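Local coordinates for protein Sqt1 (Chaetomium thermophilum, PDB 4ZOY) that probably captures a newly made ribosomal protein as its dedicated WD40-propeller chaperone during ribosome biogenesis, at residues D86-S91 and R113-A118; C398-V403 and G456-V461; V404-L409 and K443-H448. All blocks are in the same frame, centred on the assembly; numbering follows the deposited sequence.

Interaction 1: D86-S91 and R113-A118; sequences DGHTDS and RMRVYA
The side chains of H88 and R115 run antiparallel past one another, and CD of the arginine rides over one face of the imidazole, 3.9 Å from the ring centroid and displaced toward the rim, a CH-pi contact. R113 O lies in the ring plane at the edge, 3.1 Å from H88 CE1. Both ring nitrogens have partners elsewhere: NE2 bonds to OG of S107 and ND1 to OD1 of D111. With G87 and H88 as the GH pair of the loop, S107 and D111 complete the His-Ser-Asp network of a WD40 repeat, and by sequence Y117 takes the place of the usual tryptophan.

The chain of R115 bends at chi3 (59°), which turns NE off the extended line of CB, CG and CD. NE then donates to Y117 OH at 3.0 Å in the guanidinium plane, while NH2 adds only a weak bond to the same oxygen. G87 CA packs over one face of this guanidinium, 4.0 Å from CZ. One water joins the segments again, accepting from D86 N at 2.9 Å and lying 2.7 Å from Y117 OH. The R113 side chain is extended from CG to NE and crosses T89 at about a right angle; its NH2 gives OG1 of T89 a fairly straight bond of 3.2 Å (161° at the hydrogen), in the guanidinium plane. E135 takes NH1 of both arginines in salt bridges, and D111 OD2 takes R113 NE, so these groups have acidic partners beyond the contact.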
ATOM      1  N   ASP A  86     -13.760  17.067  -3.111  1.00 24.37           N
ATOM      2  CA  ASP A  86     -14.727  17.424  -2.080  1.00 24.16           C
ATOM      3  C   ASP A  86     -15.831  16.382  -1.974  1.00 26.09           C
ATOM      4  O   ASP A  86     -16.032  15.589  -2.889  1.00 28.05           O
ATOM      5  CB  ASP A  86     -15.345  18.793  -2.378  1.00 26.56           C
ATOM      6  CG  ASP A  86     -14.325  19.917  -2.344  1.00 29.65           C
ATOM      7  OD1 ASP A  86     -13.536  19.974  -1.382  1.00 30.19           O
ATOM      8  OD2 ASP A  86     -14.314  20.742  -3.280  1.00 34.96           O
ATOM      9  N   GLY A  87     -16.552  16.390  -0.861  1.00 24.18           N
ATOM     10  CA  GLY A  87     -17.679  15.492  -0.699  1.00 28.63           C
ATOM     11  C   GLY A  87     -17.543  14.495   0.434  1.00 26.88           C
ATOM     12  O   GLY A  87     -18.519  13.853   0.819  1.00 28.74           O
ATOM     13  N   HIS A  88     -16.337  14.341   0.967  1.00 21.49           N
ATOM     14  CA  HIS A  88     -16.156  13.457   2.105  1.00 22.14           C
ATOM     15  C   HIS A  88     -16.428  14.207   3.402  1.00 23.84           C
ATOM     16  O   HIS A  88     -15.881  15.289   3.635  1.00 24.63           O
ATOM     17  CB  HIS A  88     -14.754  12.849   2.112  1.00 20.81           C
ATOM     18  CG  HIS A  88     -14.541  11.824   1.044  1.00 22.26           C
ATOM     19  ND1 HIS A  88     -14.940  10.508   1.188  1.00 22.33           N
ATOM     20  CD2 HIS A  88     -13.971  11.914  -0.177  1.00 19.39           C
ATOM     21  CE1 HIS A  88     -14.628   9.842   0.094  1.00 18.96           C
ATOM     22  NE2 HIS A  88     -14.036  10.665  -0.750  1.00 19.11           N
ATOM     23  N   THR A  89     -17.282  13.622   4.238  1.00 22.47           N
ATOM     24  CA  THR A  89     -17.711  14.252   5.476  1.00 23.34           C
ATOM     25  C   THR A  89     -16.866  13.782   6.649  1.00 25.71           C
ATOM     26  O   THR A  89     -17.088  14.166   7.799  1.00 26.93           O
ATOM     27  CB  THR A  89     -19.198  13.964   5.747  1.00 28.61           C
ATOM     28  OG1 THR A  89     -19.429  12.550   5.710  1.00 26.50           O
ATOM     29  CG2 THR A  89     -20.061  14.635   4.685  1.00 31.12           C
ATOM     30  N   ASP A  90     -15.880  12.945   6.344  1.00 23.49           N
ATOM     31  CA  ASP A  90     -14.903  12.505   7.326  1.00 22.73           C
ATOM     32  C   ASP A  90     -13.622  12.288   6.531  1.00 18.46           C
ATOM     33  O   ASP A  90     -13.649  12.397   5.309  1.00 18.65           O
ATOM     34  CB  ASP A  90     -15.361  11.229   8.040  1.00 23.07           C
ATOM     35  CG  ASP A  90     -14.691  11.028   9.389  1.00 23.29           C
ATOM     36  OD1 ASP A  90     -13.658  11.672   9.669  1.00 23.99           O
ATOM     37  OD2 ASP A  90     -15.199  10.200  10.177  1.00 27.68           O
ATOM     38  N   SER A  91     -12.524  11.993   7.217  1.00 19.12           N
ATOM     39  CA  SER A  91     -11.197  11.929   6.586  1.00 18.82           C
ATOM     40  C   SER A  91     -11.120  11.048   5.354  1.00 18.65           C
ATOM     41  O   SER A  91     -11.675   9.958   5.337  1.00 19.33           O
ATOM     42  CB  SER A  91     -10.170  11.425   7.592  1.00 20.91           C
ATOM     43  OG  SER A  91     -10.218  12.198   8.780  1.00 25.69           O
ATOM     44  N   ARG A 113     -17.686   6.600   2.240  1.00 20.26           N
ATOM     45  CA  ARG A 113     -17.951   7.009   0.870  1.00 21.59           C
ATOM     46  C   ARG A 113     -16.812   6.631  -0.061  1.00 23.08           C
ATOM     47  O   ARG A 113     -15.639   6.873   0.238  1.00 21.06           O
ATOM     48  CB  ARG A 113     -18.186   8.517   0.784  1.00 25.12           C
ATOM     49  CG  ARG A 113     -19.380   9.013   1.567  1.00 27.38           C
ATOM     50  CD  ARG A 113     -19.509  10.523   1.433  1.00 30.15           C
ATOM     51  NE  ARG A 113     -20.126  11.115   2.616  1.00 33.84           N
ATOM     52  CZ  ARG A 113     -21.433  11.304   2.755  1.00 38.45           C
ATOM     53  NH1 ARG A 113     -22.258  10.947   1.781  1.00 41.99           N
ATOM     54  NH2 ARG A 113     -21.917  11.845   3.863  1.00 39.98           N
ATOM     55  N   MET A 114     -17.171   6.032  -1.189  1.00 21.51           N
ATOM     56  CA  MET A 114     -16.249   5.815  -2.285  1.00 19.60           C
ATOM     57  C   MET A 114     -16.656   6.730  -3.433  1.00 24.28           C
ATOM     58  O   MET A 114     -17.717   6.554  -4.031  1.00 25.11           O
ATOM     59  CB  MET A 114     -16.250   4.347  -2.728  1.00 19.99           C
ATOM     60  CG  MET A 114     -15.265   4.065  -3.838  1.00 19.58           C
ATOM     61  SD  MET A 114     -15.257   2.359  -4.460  1.00 22.65           S
ATOM     62  CE  MET A 114     -16.828   2.312  -5.345  1.00 20.05           C
ATOM     63  N   ARG A 115     -15.828   7.728  -3.727  1.00 18.56           N
ATOM     64  CA  ARG A 115     -16.147   8.672  -4.792  1.00 19.30           C
ATOM     65  C   ARG A 115     -15.304   8.386  -6.012  1.00 18.38           C
ATOM     66  O   ARG A 115     -14.078   8.259  -5.925  1.00 19.08           O
ATOM     67  CB  ARG A 115     -15.952  10.115  -4.319  1.00 19.86           C
ATOM     68  CG  ARG A 115     -16.931  10.475  -3.217  1.00 20.99           C
ATOM     69  CD  ARG A 115     -16.756  11.895  -2.699  1.00 24.12           C
ATOM     70  NE  ARG A 115     -16.925  12.911  -3.731  1.00 27.91           N
ATOM     71  CZ  ARG A 115     -18.097  13.423  -4.094  1.00 27.60           C
ATOM     72  NH1 ARG A 115     -19.215  12.996  -3.523  1.00 29.67           N
ATOM     73  NH2 ARG A 115     -18.147  14.359  -5.034  1.00 26.14           N
ATOM     74  N   VAL A 116     -15.977   8.274  -7.154  1.00 18.31           N
ATOM     75  CA  VAL A 116     -15.340   7.900  -8.406  1.00 19.72           C
ATOM     76  C   VAL A 116     -15.277   9.070  -9.389  1.00 22.23           C
ATOM     77  O   VAL A 116     -16.305   9.665  -9.735  1.00 23.56           O
ATOM     78  CB  VAL A 116     -16.086   6.723  -9.073  1.00 20.78           C
ATOM     79  CG1 VAL A 116     -15.466   6.387 -10.417  1.00 23.26           C
ATOM     80  CG2 VAL A 116     -16.111   5.507  -8.144  1.00 20.09           C
ATOM     81  N   TYR A 117     -14.065   9.385  -9.832  1.00 21.64           N
ATOM     82  CA  TYR A 117     -13.817  10.468 -10.776  1.00 20.97           C
ATOM     83  C   TYR A 117     -13.214   9.937 -12.060  1.00 23.97           C
ATOM     84  O   TYR A 117     -12.252   9.163 -12.025  1.00 21.34           O
ATOM     85  CB  TYR A 117     -12.865  11.513 -10.174  1.00 21.34           C
ATOM     86  CG  TYR A 117     -13.373  12.190  -8.917  1.00 22.37           C
ATOM     87  CD1 TYR A 117     -13.232  11.591  -7.669  1.00 23.11           C
ATOM     88  CD2 TYR A 117     -13.978  13.438  -8.976  1.00 25.27           C
ATOM     89  CE1 TYR A 117     -13.691  12.202  -6.522  1.00 22.73           C
ATOM     90  CE2 TYR A 117     -14.443  14.057  -7.834  1.00 24.43           C
ATOM     91  CZ  TYR A 117     -14.300  13.440  -6.611  1.00 26.88           C
ATOM     92  OH  TYR A 117     -14.767  14.061  -5.478  1.00 25.16           O
ATOM     93  N   ALA A 118     -13.762  10.352 -13.196  1.00 24.64           N
ATOM     94  CA  ALA A 118     -13.147  10.038 -14.474  1.00 24.97           C
ATOM     95  C   ALA A 118     -11.945  10.948 -14.692  1.00 29.03           C
ATOM     96  O   ALA A 118     -11.997  12.138 -14.382  1.00 32.61           O
ATOM     97  CB  ALA A 118     -14.155  10.188 -15.609  1.00 28.14           C
TER
HETATM   98  O   HOH W   1     -14.790  16.766  -5.769  1.00 30.57           O

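Interaction 2: C398-V403 and G456-V461; sequences CGMDGV and GVLGFV
C398 SG and F460 CG each stand between their own backbone N and carbonyl carbon, with chi1 of 73° and 65°, and these two rotations bring the sulfur against the rim of the phenyl ring. SG lies in the ring plane, 3.6 Å from CD2 and 4.9 Å from the centroid, a sulfur-aromatic contact made at the edge. C398 also uses CB, which packs on V457 CG1 at 3.6 Å. The other methyl of V457, CG2, points to the turn and touches G402 C, also at 3.6 Å.

In M400 the bend at chi2 (-61°) brings SD back to the other segment although CB starts away from it, and a second bend at chi3 turns CE to G456 CA as well. SD rests 3.8 Å from G456 CA and touches CD2 of L458, the two side chains crossing obliquely. G456 has backbone angles that suit glycine, and its bare CA is what the sulfur meets.

The polar link is G399 O, gripped by two backbone donors from opposite faces of its plane: V457 N across the contact at 3.0 Å, and G402 N, which closes the type I turn from G399 to G402. D401 OD1 accepts from V403 N, an Asx turn at the same corner, and also binds H371 ND1. V457 O is buried here with no partner in the model.

The contact joins two neighbouring blades of the WD40 propeller. Strand 394-399 lies beside strand 376-381, whose K378 makes a cation-pi contact with F460; strand 457-461 has a classic bulge at L458 and G459 opposite V472 of strand 468-473, and L458 reaches F19 on strand 18-23.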
ATOM      1  N   CYS A 398       9.406   4.579   5.070  1.00 13.41           N
ATOM      2  CA  CYS A 398       9.100   5.824   5.778  1.00 12.13           C
ATOM      3  C   CYS A 398       8.627   5.490   7.175  1.00 13.58           C
ATOM      4  O   CYS A 398       8.170   4.380   7.439  1.00 13.77           O
ATOM      5  CB  CYS A 398       8.055   6.654   5.015  1.00 12.90           C
ATOM      6  SG  CYS A 398       6.362   6.002   5.083  1.00 13.78           S
ATOM      7  N   GLY A 399       8.756   6.448   8.085  1.00 14.67           N
ATOM      8  CA  GLY A 399       8.468   6.170   9.473  1.00 15.90           C
ATOM      9  C   GLY A 399       7.940   7.354  10.237  1.00 14.57           C
ATOM     10  O   GLY A 399       7.952   8.497   9.764  1.00 14.60           O
ATOM     11  N   MET A 400       7.480   7.065  11.445  1.00 14.88           N
ATOM     12  CA  MET A 400       6.967   8.106  12.314  1.00 14.35           C
ATOM     13  C   MET A 400       8.083   8.939  12.932  1.00 18.57           C
ATOM     14  O   MET A 400       7.812   9.840  13.725  1.00 18.19           O
ATOM     15  CB  MET A 400       6.085   7.496  13.395  1.00 16.44           C
ATOM     16  CG  MET A 400       4.784   6.934  12.848  1.00 17.79           C
ATOM     17  SD  MET A 400       3.758   8.192  12.054  1.00 18.29           S
ATOM     18  CE  MET A 400       3.200   9.144  13.456  1.00 23.54           C
ATOM     19  N   ASP A 401       9.328   8.661  12.562  1.00 15.46           N
ATOM     20  CA  ASP A 401      10.419   9.555  12.931  1.00 15.21           C
ATOM     21  C   ASP A 401      10.468  10.758  11.986  1.00 15.52           C
ATOM     22  O   ASP A 401      11.250  11.676  12.187  1.00 16.47           O
ATOM     23  CB  ASP A 401      11.769   8.803  12.965  1.00 14.61           C
ATOM     24  CG  ASP A 401      12.168   8.205  11.627  1.00 14.35           C
ATOM     25  OD1 ASP A 401      11.328   8.142  10.708  1.00 15.02           O
ATOM     26  OD2 ASP A 401      13.341   7.806  11.528  1.00 17.04           O
ATOM     27  N   GLY A 402       9.622  10.750  10.959  1.00 15.45           N
ATOM     28  CA  GLY A 402       9.555  11.853  10.020  1.00 17.70           C
ATOM     29  C   GLY A 402      10.547  11.762   8.876  1.00 14.84           C
ATOM     30  O   GLY A 402      10.717  12.728   8.132  1.00 14.23           O
ATOM     31  N   VAL A 403      11.174  10.600   8.716  1.00 15.17           N
ATOM     32  CA  VAL A 403      12.225  10.434   7.715  1.00 14.39           C
ATOM     33  C   VAL A 403      11.844   9.374   6.682  1.00 13.59           C
ATOM     34  O   VAL A 403      11.142   8.405   6.996  1.00 15.27           O
ATOM     35  CB  VAL A 403      13.565  10.061   8.381  1.00 15.20           C
ATOM     36  CG1 VAL A 403      14.695  10.063   7.372  1.00 15.88           C
ATOM     37  CG2 VAL A 403      13.876  11.055   9.513  1.00 17.08           C
ATOM     38  N   GLY A 456       5.377  12.807  11.405  1.00 15.10           N
ATOM     39  CA  GLY A 456       5.467  11.401  11.015  1.00 14.62           C
ATOM     40  C   GLY A 456       5.056  11.234   9.558  1.00 12.69           C
ATOM     41  O   GLY A 456       4.109  11.874   9.088  1.00 15.59           O
ATOM     42  N   VAL A 457       5.762  10.361   8.835  1.00 13.40           N
ATOM     43  CA  VAL A 457       5.422  10.127   7.432  1.00 13.62           C
ATOM     44  C   VAL A 457       4.437   8.972   7.316  1.00 14.03           C
ATOM     45  O   VAL A 457       4.754   7.851   7.709  1.00 14.34           O
ATOM     46  CB  VAL A 457       6.659   9.817   6.583  1.00 13.86           C
ATOM     47  CG1 VAL A 457       6.287   9.787   5.109  1.00 12.77           C
ATOM     48  CG2 VAL A 457       7.759  10.848   6.857  1.00 15.25           C
ATOM     49  N   LEU A 458       3.243   9.271   6.807  1.00 13.82           N
ATOM     50  CA  LEU A 458       2.150   8.288   6.762  1.00 13.49           C
ATOM     51  C   LEU A 458       2.091   7.498   5.456  1.00 13.02           C
ATOM     52  O   LEU A 458       1.417   6.479   5.388  1.00 14.14           O
ATOM     53  CB  LEU A 458       0.804   8.984   6.996  1.00 13.96           C
ATOM     54  CG  LEU A 458       0.673   9.689   8.349  1.00 15.77           C
ATOM     55  CD1 LEU A 458      -0.672  10.396   8.462  1.00 16.66           C
ATOM     56  CD2 LEU A 458       0.882   8.718   9.520  1.00 17.28           C
ATOM     57  N   GLY A 459       2.787   7.961   4.424  1.00 12.29           N
ATOM     58  CA  GLY A 459       2.767   7.255   3.156  1.00 13.96           C
ATOM     59  C   GLY A 459       3.666   7.930   2.154  1.00 13.00           C
ATOM     60  O   GLY A 459       4.180   9.036   2.400  1.00 11.96           O
ATOM     61  N   PHE A 460       3.884   7.262   1.026  1.00 12.94           N
ATOM     62  CA  PHE A 460       4.623   7.841  -0.078  1.00 12.70           C
ATOM     63  C   PHE A 460       4.337   7.092  -1.372  1.00 14.18           C
ATOM     64  O   PHE A 460       3.860   5.954  -1.364  1.00 13.73           O
ATOM     65  CB  PHE A 460       6.142   7.855   0.192  1.00 14.73           C
ATOM     66  CG  PHE A 460       6.763   6.490   0.295  1.00 13.79           C
ATOM     67  CD1 PHE A 460       7.217   5.841  -0.844  1.00 14.01           C
ATOM     68  CD2 PHE A 460       6.906   5.871   1.522  1.00 14.71           C
ATOM     69  CE1 PHE A 460       7.783   4.574  -0.766  1.00 13.20           C
ATOM     70  CE2 PHE A 460       7.474   4.612   1.615  1.00 12.83           C
ATOM     71  CZ  PHE A 460       7.914   3.966   0.464  1.00 14.11           C
ATOM     72  N   VAL A 461       4.613   7.764  -2.479  1.00 14.43           N
ATOM     73  CA  VAL A 461       4.760   7.101  -3.769  1.00 12.74           C
ATOM     74  C   VAL A 461       6.117   7.468  -4.351  1.00 13.21           C
ATOM     75  O   VAL A 461       6.703   8.491  -3.989  1.00 13.64           O
ATOM     76  CB  VAL A 461       3.645   7.494  -4.755  1.00 11.92           C
ATOM     77  CG1 VAL A 461       2.281   6.997  -4.266  1.00 14.84           C
ATOM     78  CG2 VAL A 461       3.618   9.014  -4.978  1.00 13.55           C
TER

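Interaction 3: V404-L409 and K443-H448; sequences VRRWDL and KEWKGH
E444 OE2 is gripped by two nitrogens of R405: NE at 2.7 Å and NH2 at 3.0 Å, both with the oxygen in the guanidinium plane. This side-on salt bridge spans the antiparallel pairing of the third strand, 404-408, with the outer strand, 441-445, of a WD40 propeller blade. NE meets OE2 on its anti side, NH2 from above the carboxylate plane. The two side chains lie side by side and point the same way from R405 and E444, a non-hydrogen-bonded antiparallel pair, and NH1 of R405 has a second carboxylate in D401.

The flanking pairs carry the backbone bonds. V404 and W445 exchange two, with W445 N to V404 O at 2.8 Å and V404 N to W445 O at 3.1 Å, while R406 N donates to K443 O at 2.9 Å. On the face of V404, R406 and W445, the indole is the main packing surface: V404 CG1 touches its CE3 at 3.8 Å, and CH2 sits 4.0 Å above the centre of the R406 guanidinium. That guanidinium is held by T396 OG1 at NE and by G466 O at NH2. On the pyrrole ring, W445 NE1 donates to E482 O.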
ATOM      1  N   VAL A 404      12.263   9.600   5.440  1.00 12.88           N
ATOM      2  CA  VAL A 404      12.178   8.597   4.382  1.00 12.61           C
ATOM      3  C   VAL A 404      13.588   8.099   4.123  1.00 15.24           C
ATOM      4  O   VAL A 404      14.532   8.887   4.059  1.00 14.82           O
ATOM      5  CB  VAL A 404      11.572   9.172   3.088  1.00 13.60           C
ATOM      6  CG1 VAL A 404      11.462   8.082   2.015  1.00 14.04           C
ATOM      7  CG2 VAL A 404      10.221   9.789   3.371  1.00 16.94           C
ATOM      8  N   ARG A 405      13.748   6.787   4.001  1.00 14.32           N
ATOM      9  CA  ARG A 405      15.071   6.224   3.778  1.00 12.88           C
ATOM     10  C   ARG A 405      15.073   5.245   2.625  1.00 13.39           C
ATOM     11  O   ARG A 405      14.037   4.701   2.259  1.00 14.52           O
ATOM     12  CB  ARG A 405      15.588   5.542   5.051  1.00 15.07           C
ATOM     13  CG  ARG A 405      15.889   6.524   6.177  1.00 15.52           C
ATOM     14  CD  ARG A 405      16.662   5.927   7.341  1.00 16.14           C
ATOM     15  NE  ARG A 405      17.066   7.015   8.232  1.00 17.40           N
ATOM     16  CZ  ARG A 405      16.340   7.441   9.258  1.00 16.39           C
ATOM     17  NH1 ARG A 405      15.195   6.852   9.569  1.00 15.02           N
ATOM     18  NH2 ARG A 405      16.766   8.469   9.991  1.00 20.43           N
ATOM     19  N   ARG A 406      16.247   5.031   2.038  1.00 14.03           N
ATOM     20  CA  ARG A 406      16.349   3.990   1.035  1.00 14.26           C
ATOM     21  C   ARG A 406      17.523   3.103   1.380  1.00 17.71           C
ATOM     22  O   ARG A 406      18.582   3.578   1.816  1.00 16.18           O
ATOM     23  CB  ARG A 406      16.489   4.555  -0.356  1.00 17.11           C
ATOM     24  CG  ARG A 406      16.454   3.415  -1.370  1.00 20.91           C
ATOM     25  CD  ARG A 406      16.297   3.929  -2.723  1.00 19.08           C
ATOM     26  NE  ARG A 406      15.005   4.550  -2.949  1.00 16.34           N
ATOM     27  CZ  ARG A 406      14.772   5.378  -3.959  1.00 15.37           C
ATOM     28  NH1 ARG A 406      15.770   5.710  -4.782  1.00 18.12           N
ATOM     29  NH2 ARG A 406      13.575   5.877  -4.155  1.00 16.91           N
ATOM     30  N   TRP A 407      17.305   1.807   1.190  1.00 15.73           N
ATOM     31  CA  TRP A 407      18.199   0.773   1.668  1.00 15.66           C
ATOM     32  C   TRP A 407      18.635  -0.123   0.533  1.00 15.76           C
ATOM     33  O   TRP A 407      17.836  -0.458  -0.350  1.00 16.38           O
ATOM     34  CB  TRP A 407      17.518  -0.082   2.735  1.00 15.61           C
ATOM     35  CG  TRP A 407      16.862   0.703   3.814  1.00 15.17           C
ATOM     36  CD1 TRP A 407      15.576   1.150   3.837  1.00 16.27           C
ATOM     37  CD2 TRP A 407      17.461   1.120   5.039  1.00 15.78           C
ATOM     38  NE1 TRP A 407      15.336   1.825   5.007  1.00 13.07           N
ATOM     39  CE2 TRP A 407      16.481   1.830   5.759  1.00 14.58           C
ATOM     40  CE3 TRP A 407      18.739   0.980   5.590  1.00 17.80           C
ATOM     41  CZ2 TRP A 407      16.731   2.385   7.006  1.00 17.16           C
ATOM     42  CZ3 TRP A 407      18.988   1.529   6.829  1.00 19.16           C
ATOM     43  CH2 TRP A 407      17.990   2.222   7.524  1.00 17.96           C
ATOM     44  N   ASP A 408      19.907  -0.498   0.581  1.00 15.57           N
ATOM     45  CA  ASP A 408      20.497  -1.515  -0.280  1.00 15.42           C
ATOM     46  C   ASP A 408      20.476  -2.825   0.499  1.00 14.76           C
ATOM     47  O   ASP A 408      21.178  -2.969   1.499  1.00 17.31           O
ATOM     48  CB  ASP A 408      21.923  -1.075  -0.665  1.00 15.92           C
ATOM     49  CG  ASP A 408      22.762  -2.171  -1.305  1.00 17.60           C
ATOM     50  OD1 ASP A 408      22.262  -3.261  -1.644  1.00 16.38           O
ATOM     51  OD2 ASP A 408      23.971  -1.895  -1.476  1.00 19.81           O
ATOM     52  N   LEU A 409      19.668  -3.781   0.043  1.00 14.59           N
ATOM     53  CA  LEU A 409      19.436  -5.002   0.813  1.00 14.79           C
ATOM     54  C   LEU A 409      20.311  -6.174   0.374  1.00 17.19           C
ATOM     55  O   LEU A 409      20.043  -7.312   0.748  1.00 18.45           O
ATOM     56  CB  LEU A 409      17.960  -5.412   0.729  1.00 14.98           C
ATOM     57  CG  LEU A 409      16.950  -4.383   1.262  1.00 17.47           C
ATOM     58  CD1 LEU A 409      15.555  -4.987   1.247  1.00 18.46           C
ATOM     59  CD2 LEU A 409      17.311  -3.890   2.661  1.00 19.20           C
ATOM     60  N   LYS A 443      20.302   6.452   1.161  1.00 18.67           N
ATOM     61  CA  LYS A 443      19.912   7.851   1.216  1.00 19.95           C
ATOM     62  C   LYS A 443      18.857   8.083   2.299  1.00 19.52           C
ATOM     63  O   LYS A 443      18.095   7.181   2.641  1.00 17.59           O
ATOM     64  CB  LYS A 443      19.405   8.297  -0.158  1.00 28.03           C
ATOM     65  CG  LYS A 443      18.943   9.746  -0.248  1.00 26.25           C
ATOM     66  CD  LYS A 443      20.078  10.728  -0.450  1.00 39.72           C
ATOM     67  CE  LYS A 443      19.530  12.119  -0.775  1.00 36.27           C
ATOM     68  NZ  LYS A 443      19.118  12.892   0.437  1.00 35.48           N
ATOM     69  N   GLU A 444      18.861   9.290   2.866  1.00 18.29           N
ATOM     70  CA  GLU A 444      17.876   9.744   3.841  1.00 19.16           C
ATOM     71  C   GLU A 444      17.283  11.047   3.352  1.00 19.76           C
ATOM     72  O   GLU A 444      18.024  11.911   2.878  1.00 20.67           O
ATOM     73  CB  GLU A 444      18.494  10.014   5.211  1.00 26.06           C
ATOM     74  CG  GLU A 444      19.103   8.874   5.941  1.00 35.35           C
ATOM     75  CD  GLU A 444      19.572   9.322   7.312  1.00 25.04           C
ATOM     76  OE1 GLU A 444      20.315  10.330   7.395  1.00 33.25           O
ATOM     77  OE2 GLU A 444      19.175   8.695   8.298  1.00 23.68           O
ATOM     78  N   TRP A 445      15.973  11.212   3.500  1.00 14.68           N
ATOM     79  CA  TRP A 445      15.313  12.455   3.147  1.00 16.65           C
ATOM     80  C   TRP A 445      14.562  12.993   4.340  1.00 15.25           C
ATOM     81  O   TRP A 445      13.630  12.345   4.845  1.00 15.79           O
ATOM     82  CB  TRP A 445      14.346  12.255   1.987  1.00 13.75           C
ATOM     83  CG  TRP A 445      14.985  11.879   0.683  1.00 14.96           C
ATOM     84  CD1 TRP A 445      15.488  12.731  -0.254  1.00 17.22           C
ATOM     85  CD2 TRP A 445      15.116  10.556   0.144  1.00 16.15           C
ATOM     86  NE1 TRP A 445      15.952  12.020  -1.341  1.00 17.13           N
ATOM     87  CE2 TRP A 445      15.732  10.685  -1.120  1.00 15.83           C
ATOM     88  CE3 TRP A 445      14.786   9.277   0.609  1.00 15.76           C
ATOM     89  CZ2 TRP A 445      16.023   9.588  -1.925  1.00 16.71           C
ATOM     90  CZ3 TRP A 445      15.084   8.173  -0.205  1.00 15.08           C
ATOM     91  CH2 TRP A 445      15.695   8.346  -1.451  1.00 17.81           C
ATOM     92  N   LYS A 446      14.941  14.199   4.763  1.00 15.78           N
ATOM     93  CA  LYS A 446      14.347  14.822   5.942  1.00 16.18           C
ATOM     94  C   LYS A 446      13.503  16.020   5.538  1.00 15.23           C
ATOM     95  O   LYS A 446      13.672  16.562   4.451  1.00 17.64           O
ATOM     96  CB  LYS A 446      15.448  15.234   6.921  1.00 19.97           C
ATOM     97  CG  LYS A 446      16.296  14.071   7.400  1.00 21.95           C
ATOM     98  CD  LYS A 446      17.393  14.531   8.357  1.00 26.86           C
ATOM     99  CE  LYS A 446      18.189  13.348   8.886  1.00 36.84           C
ATOM    100  NZ  LYS A 446      19.297  13.785   9.778  1.00 40.33           N
ATOM    101  N   GLY A 447      12.570  16.416   6.402  1.00 15.89           N
ATOM    102  CA  GLY A 447      11.731  17.561   6.110  1.00 16.42           C
ATOM    103  C   GLY A 447      10.426  17.531   6.868  1.00 19.34           C
ATOM    104  O   GLY A 447       9.877  18.580   7.225  1.00 21.10           O
ATOM    105  N   HIS A 448       9.892  16.336   7.091  1.00 16.94           N
ATOM    106  CA  HIS A 448       8.702  16.212   7.922  1.00 15.33           C
ATOM    107  C   HIS A 448       9.089  16.383   9.376  1.00 14.54           C
ATOM    108  O   HIS A 448      10.224  16.128   9.757  1.00 17.83           O
ATOM    109  CB  HIS A 448       8.013  14.853   7.737  1.00 14.17           C
ATOM    110  CG  HIS A 448       7.242  14.733   6.459  1.00 14.71           C
ATOM    111  ND1 HIS A 448       5.967  15.225   6.310  1.00 13.82           N
ATOM    112  CD2 HIS A 448       7.569  14.153   5.278  1.00 13.18           C
ATOM    113  CE1 HIS A 448       5.543  14.977   5.078  1.00 14.47           C
ATOM    114  NE2 HIS A 448       6.492  14.320   4.441  1.00 12.99           N
TER
HETATM  115  O   HOH W   2      18.695  10.596  10.978  1.00 39.98           O

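In the fold
The chain forms eight four-stranded antiparallel sheets, the blades of a WD40 propeller, and the three contacts follow one another only in part. Interaction 1 closes before the others open and belongs to an early part of the ring, its centre about 24 Å from that of interaction 2 and about 32 Å from that of interaction 3. Interaction 3 is nested inside the chain loop that interaction 2 closes; their centres are about 10 Å apart and they touch, as where G402 O meets H448 CB. Both use the sheet containing strands 394-399 and 404-408, and interaction 2 ties it to the final blade, in which strand 9-11 pairs with strand 478-482 to close the ring.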